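Local coordinates for inactivation-no-after-potential D protein (Drosophila melanogaster, PDB 5F67) that binds the tail of the TRP channel through its third PDZ domain and probably serves as a scaffold protein in photoreceptor signalling, at residues K23-Q28 with G66-D71; V27-E32 with S60-A65; M38-K43 with F52-R57; L74-D79 with G98-I103. All blocks are in the same frame, centred on the assembly; numbering follows the deposited sequence.

Contact 1: residues K23-Q28 with G66-D71; sequences KARTVQ and GVKVGD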
loop_
_atom_site.group_PDB
_atom_site.type_symbol
_atom_site.label_atom_id
_atom_site.label_comp_id
_atom_site.label_asym_id
_atom_site.label_seq_id
_atom_site.Cartn_x
_atom_site.Cartn_y
_atom_site.Cartn_z
ATOM N N LYS A 23 5.290 -12.293 -9.534
ATOM C CA LYS A 23 5.322 -10.977 -10.186
ATOM C C LYS A 23 5.245 -9.818 -9.195
ATOM O O LYS A 23 5.219 -8.646 -9.598
ATOM C CB LYS A 23 4.207 -10.858 -11.235
ATOM C CG LYS A 23 4.341 -11.864 -12.375
ATOM C CD LYS A 23 5.722 -11.778 -13.024
ATOM N N ALA A 24 5.242 -10.135 -7.899
ATOM C CA ALA A 24 5.216 -9.084 -6.877
ATOM C C ALA A 24 6.545 -8.329 -6.879
ATOM O O ALA A 24 7.558 -8.841 -7.376
ATOM C CB ALA A 24 4.945 -9.674 -5.493
ATOM N N ARG A 25 6.541 -7.117 -6.330
ATOM C CA ARG A 25 7.756 -6.315 -6.308
ATOM C C ARG A 25 7.874 -5.601 -4.968
ATOM O O ARG A 25 6.902 -5.477 -4.222
ATOM C CB ARG A 25 7.724 -5.281 -7.444
ATOM C CG ARG A 25 6.633 -4.211 -7.259
ATOM C CD ARG A 25 6.383 -3.390 -8.533
ATOM N NE ARG A 25 5.530 -2.218 -8.269
ATOM C CZ ARG A 25 4.204 -2.265 -8.221
ATOM N NH1 ARG A 25 3.587 -3.423 -8.418
ATOM N NH2 ARG A 25 3.491 -1.161 -7.987
ATOM N N THR A 26 9.076 -5.143 -4.650
ATOM C CA THR A 26 9.291 -4.423 -3.406
ATOM C C THR A 26 9.483 -2.940 -3.687
ATOM O O THR A 26 10.313 -2.573 -4.521
ATOM C CB THR A 26 10.570 -4.954 -2.715
ATOM O OG1 THR A 26 10.362 -6.317 -2.320
ATOM C CG2 THR A 26 10.900 -4.118 -1.494
ATOM N N VAL A 27 8.727 -2.087 -2.995
ATOM C CA VAL A 27 8.971 -0.650 -3.068
ATOM C C VAL A 27 9.398 -0.124 -1.706
ATOM O O VAL A 27 9.049 -0.697 -0.676
ATOM C CB VAL A 27 7.736 0.140 -3.563
ATOM C CG1 VAL A 27 7.314 -0.359 -4.943
ATOM C CG2 VAL A 27 6.573 0.030 -2.568
ATOM N N GLN A 28 10.151 0.971 -1.706
ATOM C CA GLN A 28 10.623 1.579 -0.468
ATOM C C GLN A 28 10.101 3.005 -0.451
ATOM O O GLN A 28 10.567 3.848 -1.219
ATOM C CB GLN A 28 12.160 1.611 -0.451
ATOM C CG GLN A 28 12.822 0.236 -0.658
ATOM C CD GLN A 28 12.679 -0.688 0.547
ATOM O OE1 GLN A 28 12.171 -0.289 1.606
ATOM N NE2 GLN A 28 13.120 -1.938 0.388
ATOM N N GLY A 66 5.972 4.448 -7.650
ATOM C CA GLY A 66 5.313 3.551 -8.584
ATOM C C GLY A 66 4.227 2.673 -7.983
ATOM O O GLY A 66 3.851 1.664 -8.585
ATOM N N VAL A 67 3.718 3.040 -6.810
ATOM C CA VAL A 67 2.541 2.353 -6.265
ATOM C C VAL A 67 1.374 2.697 -7.190
ATOM O O VAL A 67 1.247 3.857 -7.608
ATOM C CB VAL A 67 2.230 2.845 -4.842
ATOM C CG1 VAL A 67 0.972 2.157 -4.275
ATOM C CG2 VAL A 67 3.442 2.620 -3.935
ATOM N N LYS A 68 0.545 1.706 -7.533
ATOM C CA LYS A 68 -0.605 1.956 -8.400
ATOM C C LYS A 68 -1.901 1.610 -7.692
ATOM O O LYS A 68 -1.948 0.657 -6.900
ATOM C CB LYS A 68 -0.527 1.117 -9.682
ATOM C CG LYS A 68 0.749 1.305 -10.474
ATOM C CD LYS A 68 1.002 2.768 -10.791
ATOM C CE LYS A 68 2.293 2.923 -11.590
ATOM N NZ LYS A 68 2.813 4.319 -11.561
ATOM N N VAL A 69 -2.946 2.387 -7.974
ATOM C CA VAL A 69 -4.286 2.042 -7.504
ATOM C C VAL A 69 -4.640 0.664 -8.048
ATOM O O VAL A 69 -4.421 0.381 -9.233
ATOM C CB VAL A 69 -5.339 3.083 -7.951
ATOM C CG1 VAL A 69 -6.750 2.635 -7.576
ATOM C CG2 VAL A 69 -5.030 4.456 -7.333
ATOM N N GLY A 70 -5.170 -0.197 -7.179
ATOM C CA GLY A 70 -5.518 -1.554 -7.570
ATOM C C GLY A 70 -4.466 -2.583 -7.183
ATOM O O GLY A 70 -4.744 -3.785 -7.210
ATOM N N ASP A 71 -3.258 -2.133 -6.836
ATOM C CA ASP A 71 -2.195 -3.070 -6.445
ATOM C C ASP A 71 -2.602 -3.824 -5.185
ATOM O O ASP A 71 -3.213 -3.235 -4.285
ATOM C CB ASP A 71 -0.894 -2.334 -6.130
ATOM C CG ASP A 71 -0.132 -1.911 -7.366
ATOM O OD1 ASP A 71 -0.545 -2.277 -8.493
ATOM O OD2 ASP A 71 0.902 -1.216 -7.200
#

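Contact 2: residues V27-E32 with S60-A65; sequences VQVRKE and SNAELA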
loop_
_atom_site.group_PDB
_atom_site.type_symbol
_atom_site.label_atom_id
_atom_site.label_comp_id
_atom_site.label_asym_id
_atom_site.label_seq_id
_atom_site.Cartn_x
_atom_site.Cartn_y
_atom_site.Cartn_z
ATOM N N VAL A 27 8.727 -2.087 -2.995
ATOM C CA VAL A 27 8.971 -0.650 -3.068
ATOM C C VAL A 27 9.398 -0.124 -1.706
ATOM O O VAL A 27 9.049 -0.697 -0.676
ATOM C CB VAL A 27 7.736 0.140 -3.563
ATOM C CG1 VAL A 27 7.314 -0.359 -4.943
ATOM C CG2 VAL A 27 6.573 0.030 -2.568
ATOM N N GLN A 28 10.151 0.971 -1.706
ATOM C CA GLN A 28 10.623 1.579 -0.468
ATOM C C GLN A 28 10.101 3.005 -0.451
ATOM O O GLN A 28 10.567 3.848 -1.219
ATOM C CB GLN A 28 12.160 1.611 -0.451
ATOM C CG GLN A 28 12.822 0.236 -0.658
ATOM C CD GLN A 28 12.679 -0.688 0.547
ATOM O OE1 GLN A 28 12.171 -0.289 1.606
ATOM N NE2 GLN A 28 13.120 -1.938 0.388
ATOM N N VAL A 29 9.142 3.293 0.422
ATOM C CA VAL A 29 8.477 4.589 0.368
ATOM C C VAL A 29 8.660 5.338 1.685
ATOM O O VAL A 29 8.284 4.837 2.746
ATOM C CB VAL A 29 6.979 4.420 0.092
ATOM C CG1 VAL A 29 6.292 5.785 0.015
ATOM C CG2 VAL A 29 6.770 3.624 -1.199
ATOM N N ARG A 30 9.242 6.532 1.624
ATOM C CA ARG A 30 9.468 7.289 2.849
ATOM C C ARG A 30 8.197 7.980 3.314
ATOM O O ARG A 30 7.543 8.703 2.545
ATOM C CB ARG A 30 10.595 8.316 2.662
ATOM C CG ARG A 30 11.045 8.986 3.974
ATOM C CD ARG A 30 12.213 9.964 3.750
ATOM N NE ARG A 30 13.292 9.277 3.037
ATOM C CZ ARG A 30 14.280 8.607 3.623
ATOM N NH1 ARG A 30 14.371 8.560 4.952
ATOM N NH2 ARG A 30 15.184 7.985 2.872
ATOM N N LYS A 31 7.845 7.762 4.581
ATOM C CA LYS A 31 6.684 8.435 5.147
ATOM C C LYS A 31 7.113 9.834 5.527
ATOM O O LYS A 31 7.938 10.018 6.422
ATOM C CB LYS A 31 6.157 7.702 6.384
ATOM C CG LYS A 31 4.905 8.356 6.948
ATOM C CD LYS A 31 4.368 7.598 8.151
ATOM C CE LYS A 31 3.471 6.452 7.731
ATOM N NZ LYS A 31 2.841 5.868 8.949
ATOM N N GLU A 32 6.585 10.823 4.814
ATOM C CA GLU A 32 6.828 12.216 5.163
ATOM C C GLU A 32 5.447 12.831 5.349
ATOM O O GLU A 32 4.821 13.293 4.387
ATOM C CB GLU A 32 7.652 12.908 4.070
ATOM C CG GLU A 32 8.973 12.173 3.773
ATOM C CD GLU A 32 9.842 12.872 2.737
ATOM O OE1 GLU A 32 9.337 13.208 1.640
ATOM O OE2 GLU A 32 11.043 13.088 3.017
ATOM N N SER A 60 2.739 12.515 -3.989
ATOM C CA SER A 60 3.200 11.816 -2.789
ATOM C C SER A 60 4.371 10.875 -3.093
ATOM O O SER A 60 4.647 10.553 -4.255
ATOM C CB SER A 60 2.048 11.022 -2.164
ATOM O OG SER A 60 1.693 9.916 -2.993
ATOM N N ASN A 61 5.065 10.435 -2.046
ATOM C CA ASN A 61 6.175 9.500 -2.215
ATOM C C ASN A 61 5.710 8.139 -2.726
ATOM O O ASN A 61 6.452 7.455 -3.437
ATOM C CB ASN A 61 6.945 9.342 -0.903
ATOM C CG ASN A 61 7.662 10.613 -0.498
ATOM O OD1 ASN A 61 7.856 11.522 -1.312
ATOM N ND2 ASN A 61 8.071 10.681 0.762
ATOM N N ALA A 62 4.489 7.731 -2.366
ATOM C CA ALA A 62 3.974 6.475 -2.899
ATOM C C ALA A 62 3.790 6.584 -4.405
ATOM O O ALA A 62 4.112 5.651 -5.143
ATOM C CB ALA A 62 2.659 6.082 -2.229
ATOM N N GLU A 63 3.271 7.719 -4.869
ATOM C CA GLU A 63 3.093 7.899 -6.311
ATOM C C GLU A 63 4.455 7.883 -7.008
ATOM O O GLU A 63 4.635 7.228 -8.043
ATOM C CB GLU A 63 2.349 9.202 -6.616
ATOM C CG GLU A 63 2.023 9.382 -8.097
ATOM C CD GLU A 63 1.470 10.754 -8.427
ATOM O OE1 GLU A 63 0.433 10.820 -9.126
ATOM O OE2 GLU A 63 2.078 11.765 -8.007
ATOM N N LEU A 64 5.417 8.597 -6.427
ATOM C CA LEU A 64 6.766 8.656 -6.986
ATOM C C LEU A 64 7.459 7.298 -7.068
ATOM O O LEU A 64 8.283 7.083 -7.961
ATOM C CB LEU A 64 7.624 9.651 -6.196
ATOM C CG LEU A 64 7.192 11.103 -6.420
ATOM C CD1 LEU A 64 7.839 12.040 -5.415
ATOM C CD2 LEU A 64 7.532 11.529 -7.843
ATOM N N ALA A 65 7.118 6.392 -6.149
ATOM C CA ALA A 65 7.731 5.059 -6.090
ATOM C C ALA A 65 7.048 4.042 -6.989
ATOM O O ALA A 65 7.478 2.888 -7.072
ATOM C CB ALA A 65 7.743 4.544 -4.658
#

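Contact 3: residues M38-K43 with F52-R57; sequences MVIYGK and FISDLR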
loop_
_atom_site.group_PDB
_atom_site.type_symbol
_atom_site.label_atom_id
_atom_site.label_comp_id
_atom_site.label_asym_id
_atom_site.label_seq_id
_atom_site.Cartn_x
_atom_site.Cartn_y
_atom_site.Cartn_z
ATOM N N MET A 38 -4.403 5.108 0.204
ATOM C CA MET A 38 -5.501 4.564 0.996
ATOM C C MET A 38 -5.670 3.117 0.577
ATOM O O MET A 38 -5.246 2.729 -0.522
ATOM C CB MET A 38 -6.797 5.342 0.750
ATOM C CG MET A 38 -6.752 6.739 1.309
ATOM S SD MET A 38 -8.144 7.697 0.737
ATOM C CE MET A 38 -7.707 9.260 1.486
ATOM N N VAL A 39 -6.267 2.299 1.440
ATOM C CA VAL A 39 -6.476 0.907 1.098
ATOM C C VAL A 39 -7.904 0.515 1.404
ATOM O O VAL A 39 -8.622 1.225 2.122
ATOM C CB VAL A 39 -5.503 -0.049 1.848
ATOM C CG1 VAL A 39 -4.039 0.295 1.519
ATOM C CG2 VAL A 39 -5.726 0.026 3.363
ATOM N N ILE A 40 -8.313 -0.605 0.821
ATOM C CA ILE A 40 -9.592 -1.219 1.150
ATOM C C ILE A 40 -9.360 -2.707 1.325
ATOM O O ILE A 40 -8.341 -3.257 0.868
ATOM C CB ILE A 40 -10.650 -0.983 0.043
ATOM C CG1 ILE A 40 -10.142 -1.459 -1.314
ATOM C CG2 ILE A 40 -11.052 0.484 -0.026
ATOM C CD1 ILE A 40 -11.243 -1.558 -2.360
ATOM N N TYR A 41 -10.285 -3.366 2.005
ATOM C CA TYR A 41 -10.323 -4.810 1.956
ATOM C C TYR A 41 -11.237 -5.153 0.787
ATOM O O TYR A 41 -12.411 -4.774 0.785
ATOM C CB TYR A 41 -10.899 -5.399 3.251
ATOM C CG TYR A 41 -10.681 -6.884 3.320
ATOM C CD1 TYR A 41 -9.619 -7.420 4.048
ATOM C CD2 TYR A 41 -11.496 -7.754 2.611
ATOM C CE1 TYR A 41 -9.398 -8.802 4.087
ATOM C CE2 TYR A 41 -11.284 -9.129 2.644
ATOM C CZ TYR A 41 -10.237 -9.641 3.386
ATOM O OH TYR A 41 -10.023 -11.003 3.414
ATOM N N GLY A 42 -10.705 -5.856 -0.205
ATOM C CA GLY A 42 -11.469 -6.134 -1.402
ATOM C C GLY A 42 -11.197 -7.505 -1.980
ATOM O O GLY A 42 -10.645 -8.387 -1.316
ATOM N N LYS A 43 -11.589 -7.684 -3.235
ATOM C CA LYS A 43 -11.482 -8.985 -3.886
ATOM C C LYS A 43 -11.052 -8.777 -5.329
ATOM O O LYS A 43 -11.423 -7.786 -5.965
ATOM C CB LYS A 43 -12.845 -9.688 -3.848
ATOM C CG LYS A 43 -12.795 -11.208 -3.790
ATOM C CD LYS A 43 -14.162 -11.756 -3.399
ATOM C CE LYS A 43 -14.047 -13.103 -2.697
ATOM N NZ LYS A 43 -15.280 -13.429 -1.915
ATOM N N PHE A 52 -6.058 -4.018 -0.855
ATOM C CA PHE A 52 -5.685 -3.414 -2.137
ATOM C C PHE A 52 -5.539 -1.909 -2.008
ATOM O O PHE A 52 -6.267 -1.265 -1.260
ATOM C CB PHE A 52 -6.740 -3.728 -3.204
ATOM C CG PHE A 52 -6.861 -5.192 -3.514
ATOM C CD1 PHE A 52 -7.681 -6.012 -2.748
ATOM C CD2 PHE A 52 -6.147 -5.753 -4.563
ATOM C CE1 PHE A 52 -7.789 -7.368 -3.023
ATOM C CE2 PHE A 52 -6.256 -7.116 -4.855
ATOM C CZ PHE A 52 -7.081 -7.922 -4.080
ATOM N N ILE A 53 -4.583 -1.338 -2.731
ATOM C CA ILE A 53 -4.477 0.115 -2.795
ATOM C C ILE A 53 -5.730 0.652 -3.483
ATOM O O ILE A 53 -6.081 0.190 -4.571
ATOM C CB ILE A 53 -3.242 0.555 -3.606
ATOM C CG1 ILE A 53 -1.967 -0.080 -3.039
ATOM C CG2 ILE A 53 -3.135 2.088 -3.643
ATOM C CD1 ILE A 53 -1.668 0.329 -1.589
ATOM N N SER A 54 -6.398 1.624 -2.860
ATOM C CA SER A 54 -7.670 2.134 -3.375
ATOM C C SER A 54 -7.577 3.587 -3.826
ATOM O O SER A 54 -8.432 4.073 -4.562
ATOM C CB SER A 54 -8.761 1.991 -2.317
ATOM O OG SER A 54 -8.436 2.741 -1.159
ATOM N N ASP A 55 -6.548 4.292 -3.369
ATOM C CA ASP A 55 -6.344 5.653 -3.833
ATOM C C ASP A 55 -4.897 6.027 -3.637
ATOM O O ASP A 55 -4.163 5.380 -2.886
ATOM C CB ASP A 55 -7.283 6.644 -3.116
ATOM C CG ASP A 55 -7.617 7.859 -3.970
ATOM O OD1 ASP A 55 -6.900 8.129 -4.959
ATOM O OD2 ASP A 55 -8.609 8.552 -3.658
ATOM N N LEU A 56 -4.476 7.072 -4.334
ATOM C CA LEU A 56 -3.074 7.449 -4.360
ATOM C C LEU A 56 -3.048 8.961 -4.419
ATOM O O LEU A 56 -3.786 9.564 -5.207
ATOM C CB LEU A 56 -2.414 6.847 -5.606
ATOM C CG LEU A 56 -0.927 7.065 -5.833
ATOM C CD1 LEU A 56 -0.129 6.299 -4.796
ATOM C CD2 LEU A 56 -0.583 6.598 -7.242
ATOM N N ARG A 57 -2.237 9.582 -3.570
ATOM C CA ARG A 57 -2.215 11.041 -3.475
ATOM C C ARG A 57 -1.231 11.641 -4.466
ATOM O O ARG A 57 -0.060 11.252 -4.507
ATOM C CB ARG A 57 -1.832 11.464 -2.056
ATOM C CG ARG A 57 -1.695 12.988 -1.878
ATOM C CD ARG A 57 -1.562 13.332 -0.407
ATOM N NE ARG A 57 -1.115 14.707 -0.202
ATOM C CZ ARG A 57 -1.377 15.416 0.893
ATOM N NH1 ARG A 57 -2.085 14.872 1.883
ATOM N NH2 ARG A 57 -0.919 16.656 1.004
#

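Contact 4: residues L74-D79 with G98-I103; sequences LAVNQD and GVVTMI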
loop_
_atom_site.group_PDB
_atom_site.type_symbol
_atom_site.label_atom_id
_atom_site.label_comp_id
_atom_site.label_asym_id
_atom_site.label_seq_id
_atom_site.Cartn_x
_atom_site.Cartn_y
_atom_site.Cartn_z
ATOM N N LEU A 74 0.892 -6.916 -0.065
ATOM C CA LEU A 74 1.223 -8.249 0.434
ATOM C C LEU A 74 2.074 -8.237 1.710
ATOM O O LEU A 74 2.036 -9.189 2.489
ATOM C CB LEU A 74 1.920 -9.054 -0.664
ATOM C CG LEU A 74 1.091 -9.177 -1.948
ATOM C CD1 LEU A 74 1.924 -9.778 -3.074
ATOM C CD2 LEU A 74 -0.128 -10.032 -1.701
ATOM N N ALA A 75 2.833 -7.170 1.927
ATOM C CA ALA A 75 3.568 -7.007 3.186
ATOM C C ALA A 75 3.878 -5.550 3.475
ATOM O O ALA A 75 4.012 -4.743 2.555
ATOM C CB ALA A 75 4.858 -7.813 3.159
ATOM N N VAL A 76 3.994 -5.228 4.760
ATOM C CA VAL A 76 4.459 -3.915 5.206
ATOM C C VAL A 76 5.661 -4.175 6.099
ATOM O O VAL A 76 5.511 -4.772 7.171
ATOM C CB VAL A 76 3.379 -3.190 6.007
ATOM C CG1 VAL A 76 3.911 -1.837 6.524
ATOM C CG2 VAL A 76 2.144 -2.981 5.141
ATOM N N ASN A 77 6.841 -3.726 5.667
ATOM C CA ASN A 77 8.087 -4.101 6.337
ATOM C C ASN A 77 8.126 -5.616 6.503
ATOM O O ASN A 77 7.904 -6.330 5.526
ATOM C CB ASN A 77 8.284 -3.346 7.661
ATOM C CG ASN A 77 8.559 -1.863 7.446
ATOM O OD1 ASN A 77 9.145 -1.470 6.436
ATOM N ND2 ASN A 77 8.130 -1.031 8.391
ATOM N N GLN A 78 8.368 -6.117 7.712
ATOM C CA GLN A 78 8.436 -7.572 7.893
ATOM C C GLN A 78 7.098 -8.215 8.267
ATOM O O GLN A 78 7.041 -9.412 8.554
ATOM C CB GLN A 78 9.512 -7.943 8.920
ATOM C CG GLN A 78 10.929 -7.964 8.352
ATOM C CD GLN A 78 11.167 -9.152 7.425
ATOM O OE1 GLN A 78 11.238 -10.302 7.871
ATOM N NE2 GLN A 78 11.281 -8.877 6.129
ATOM N N ASP A 79 6.026 -7.430 8.267
ATOM C CA ASP A 79 4.697 -7.974 8.570
ATOM C C ASP A 79 3.910 -8.349 7.309
ATOM O O ASP A 79 3.553 -7.489 6.503
ATOM C CB ASP A 79 3.898 -6.991 9.422
ATOM C CG ASP A 79 4.516 -6.773 10.794
ATOM O OD1 ASP A 79 4.389 -7.673 11.653
ATOM O OD2 ASP A 79 5.123 -5.700 11.016
ATOM N N GLY A 98 9.529 6.342 8.865
ATOM C CA GLY A 98 10.711 6.373 8.026
ATOM C C GLY A 98 10.445 5.740 6.680
ATOM O O GLY A 98 9.353 5.896 6.116
ATOM N N VAL A 99 11.433 5.015 6.168
ATOM C CA VAL A 99 11.252 4.268 4.923
ATOM C C VAL A 99 10.456 2.990 5.161
ATOM O O VAL A 99 10.886 2.098 5.897
ATOM C CB VAL A 99 12.592 3.922 4.282
ATOM C CG1 VAL A 99 12.380 3.142 2.976
ATOM C CG2 VAL A 99 13.359 5.204 3.989
ATOM N N VAL A 100 9.302 2.905 4.503
ATOM C CA VAL A 100 8.388 1.791 4.699
ATOM C C VAL A 100 8.488 0.884 3.488
ATOM O O VAL A 100 8.320 1.330 2.348
ATOM C CB VAL A 100 6.937 2.282 4.879
ATOM C CG1 VAL A 100 5.998 1.096 5.172
ATOM C CG2 VAL A 100 6.858 3.317 6.002
ATOM N N THR A 101 8.807 -0.380 3.742
ATOM C CA THR A 101 8.960 -1.368 2.690
ATOM C C THR A 101 7.583 -1.959 2.432
ATOM O O THR A 101 6.915 -2.420 3.363
ATOM C CB THR A 101 9.873 -2.508 3.144
ATOM O OG1 THR A 101 11.143 -1.982 3.544
ATOM C CG2 THR A 101 10.068 -3.531 2.010
ATOM N N MET A 102 7.139 -1.939 1.182
ATOM C CA MET A 102 5.879 -2.590 0.862
ATOM C C MET A 102 6.090 -3.574 -0.279
ATOM O O MET A 102 6.830 -3.291 -1.219
ATOM C CB MET A 102 4.831 -1.552 0.465
ATOM C CG MET A 102 4.442 -0.622 1.616
ATOM S SD MET A 102 3.079 0.469 1.170
ATOM C CE MET A 102 3.908 1.663 0.120
ATOM N N ILE A 103 5.444 -4.731 -0.185
ATOM C CA ILE A 103 5.467 -5.668 -1.290
ATOM C C ILE A 103 4.118 -5.537 -1.953
ATOM O O ILE A 103 3.074 -5.673 -1.301
ATOM C CB ILE A 103 5.665 -7.119 -0.826
ATOM C CG1 ILE A 103 7.055 -7.273 -0.195
ATOM C CG2 ILE A 103 5.548 -8.064 -2.012
ATOM C CD1 ILE A 103 7.331 -8.663 0.346
HETATM O O HOH W 1 9.426 1.716 8.466
#

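Contact 1: residues K23-Q28 with G66-D71
Arg25 reaches from strand 25-30 into the loop that follows helix 61-64, and one nitrogen, NH2, makes both of its bonds to that loop. Arg25 NH2 donates to Asp71 OD2 at 2.7 Å, a salt bridge as well as a hydrogen bond, and to Gly66 O at 2.9 Å. The first bond lies close to the guanidinium plane and meets OD2 on its syn side, while guanidinium and carboxylate are turned 76° against each other. The second is more bent, 138° at the hydrogen. CG sits in the crowded position between the backbone N and the carbonyl carbon (chi1 67°); beyond it the chain is extended to NE, which carries the guanidinium across to the loop. Asp71 OD2 has a second donor: Lys68 N, 3.0 Å from it, comes from the opposite face of the carboxylate, inside the type II turn Lys68-Asp71. The other carboxylate oxygen, Asp71 OD1, is hydrogen-bonded to Thr106 OG1. A leucine in place of Arg25 would probably leave the buried carboxylate without its charged mate and Gly66 O without this donor.

These bonds round Arg25 NH2 and Asp71 OD2 are the tight part. Beside them the packing is looser: Val27 CG2 and Val67 CG2 are 4.3 Å apart, and the two valines lean on Met102 and on Leu104 and Ile53 respectively. On the solvent side the exposed Lys68 keeps its ammonium apart, with NZ 6.6 Å from Arg25 NH2. A buried carboxylate supplied with a positive charge, a backbone N-H and a hydroxyl partner is likely to stay ionised, and it ties the loop to the strand.

Contact 2: residues V27-E32 with S60-A65
The short helix 61-64, the smaller of the two helices usual in a PDZ fold, packs beside strand 25-30 here, with Asn61, Val29 and Ala65 contributing the largest shares. Asn61 uses both hydrogens of its amide nitrogen on the segment opposite. ND2 of Asn61 lies 2.7 Å from Arg30 O, on a bond that is almost straight at 176°, and 3.0 Å from Glu32 OE1. Both acceptors sit in the amide plane, but OE1 is approached from above its own carboxylate plane, and the two flat groups are 47° apart. An alanine in place of Asn61 would probably leave Arg30 O and the Glu32 carboxylate without this shared donor, and the chain after the strand freer to move.

Val29 fills the apolar half with its two methyls. CG1, anti to the backbone N (chi1 -179°), rests against the start of the helix, 3.6 Å from Ala62 N and 3.7 Å from Asn61 CB. The other methyl, Val29 CG2, is 3.7 Å from Ala65 CB, one turn further along. Val27 CG1 adds a lighter touch on Ala65 O. Ser60 is the N-cap: its OG accepts from Glu63 N at 3.3 Å and also bonds to Arg57 O. Val29 is paired through its backbone with Val100, so the helix lies against a strand already anchored in the sheet, a packing that belongs to the PDZ fold.

Contact 3: residues M38-K43 with F52-R57
Met38 faces two residues at once, Ser54 and Asp55, which makes a classic beta bulge in the antiparallel hairpin of strands 37-44 and 50-56. Met38 O takes Ser54 N at 2.8 Å on a nearly straight bond (177°), and Asp55 N adds a weak bond at 3.5 Å. In return Met38 N donates to Asp55 O at 3.1 Å. Past the bulge, Ile40 and Phe52 satisfy each other twice, N to O in both directions, each bond 3.0 Å long.

The Asp55 carboxylate is well supplied. Its OD1 accepts from Leu56 N at 2.7 Å on the anti side, and OD2 is hydrogen-bonded to a polar side chain of the bound peptide. Leu56 makes backbone bonds to that peptide and Arg57 NH2 bonds to its backbone, so the end of strand 50-56 and the residue after it take part directly in holding the target.

Of the apolar side chains, Val39 CG1 meets Ile53 CD1 at 3.9 Å, and the same valine packs on Tyr86, Thr90 and Leu93 of helix 86-95. Ile40 CG2 lies 3.6 Å from Ser54 CB. Gly42 O lies at the edge of the Phe52 ring, near its plane, 3.5 Å from CE1.

Contact 4: residues L74-D79 with G98-I103
Ile103 and Asn77 hold the two ends of this antiparallel pairing, one by apolar packing and the other by its amide. The Ile103 side chain can be followed outward from CB, which sits 3.9 Å from Ala75 N. From there CG2 branches to Leu74, 4.0 Å from Leu74 CB, while CG1, anti to the carbonyl carbon (chi1 -65°), heads for Ala75. CG1 passes Ala75 CB, and the end of the chain, Ile103 CD1, comes closer still, to 3.8 Å from Ala75 CB. Ile17 and Phe18 of helix 17-20 also pack on Ile103. The Ile103 backbone shares in a classic bulge, because Leu74 and Ala75 both face it: Leu74 N donates to Ile103 O, and Ile103 N to Ala75 O.

Val76 and Met102 turn to the other face, where both touch Leu93 of helix 86-95. Val76 CG1 also meets Val100 CG1 at 3.8 Å.

At Asn77 the strand gives way to the type II' turn Val76-Asp79, and the side chain carries the pairing on. Asn77 N makes a short bond of 2.6 Å to Thr101 O, and Asn77 OD1 accepts from Thr101 N at 2.9 Å. ND2 of Asn77 donates to a water 3.0 Å away, and that water donates on to Val99 O. The hydroxyl OG1 of Thr101 bonds with Gln28 OE1 in the next strand. An amide that accepts at one atom and donates through a water at another thus extends the sheet's bonding past the point where strand 72-76 ends.

How the contacts relate
All four contacts fall within one PDZ domain. Contacts 1 and 2 both start from strand 25-30, share Val27 and Gln28, and have centres about 11 Å apart; they run to the loop 66-71 and to helix 61-64. Both segments of contact 3, the hairpin, come between their two halves. Contact 4 follows along the chain and uses the same sheet as strand 25-30, since strand 99-105 lies between 25-30 and 72-76: Val27 N pairs with Met102 O and Val29 O with Val100 N. Contact 3 is about 15 Å from contact 4 between centres, across the middle of the chain. Loop 66-71 bonds through Gly70 and Asp71 to Ile53, linking the peptide-binding hairpin to the sheet.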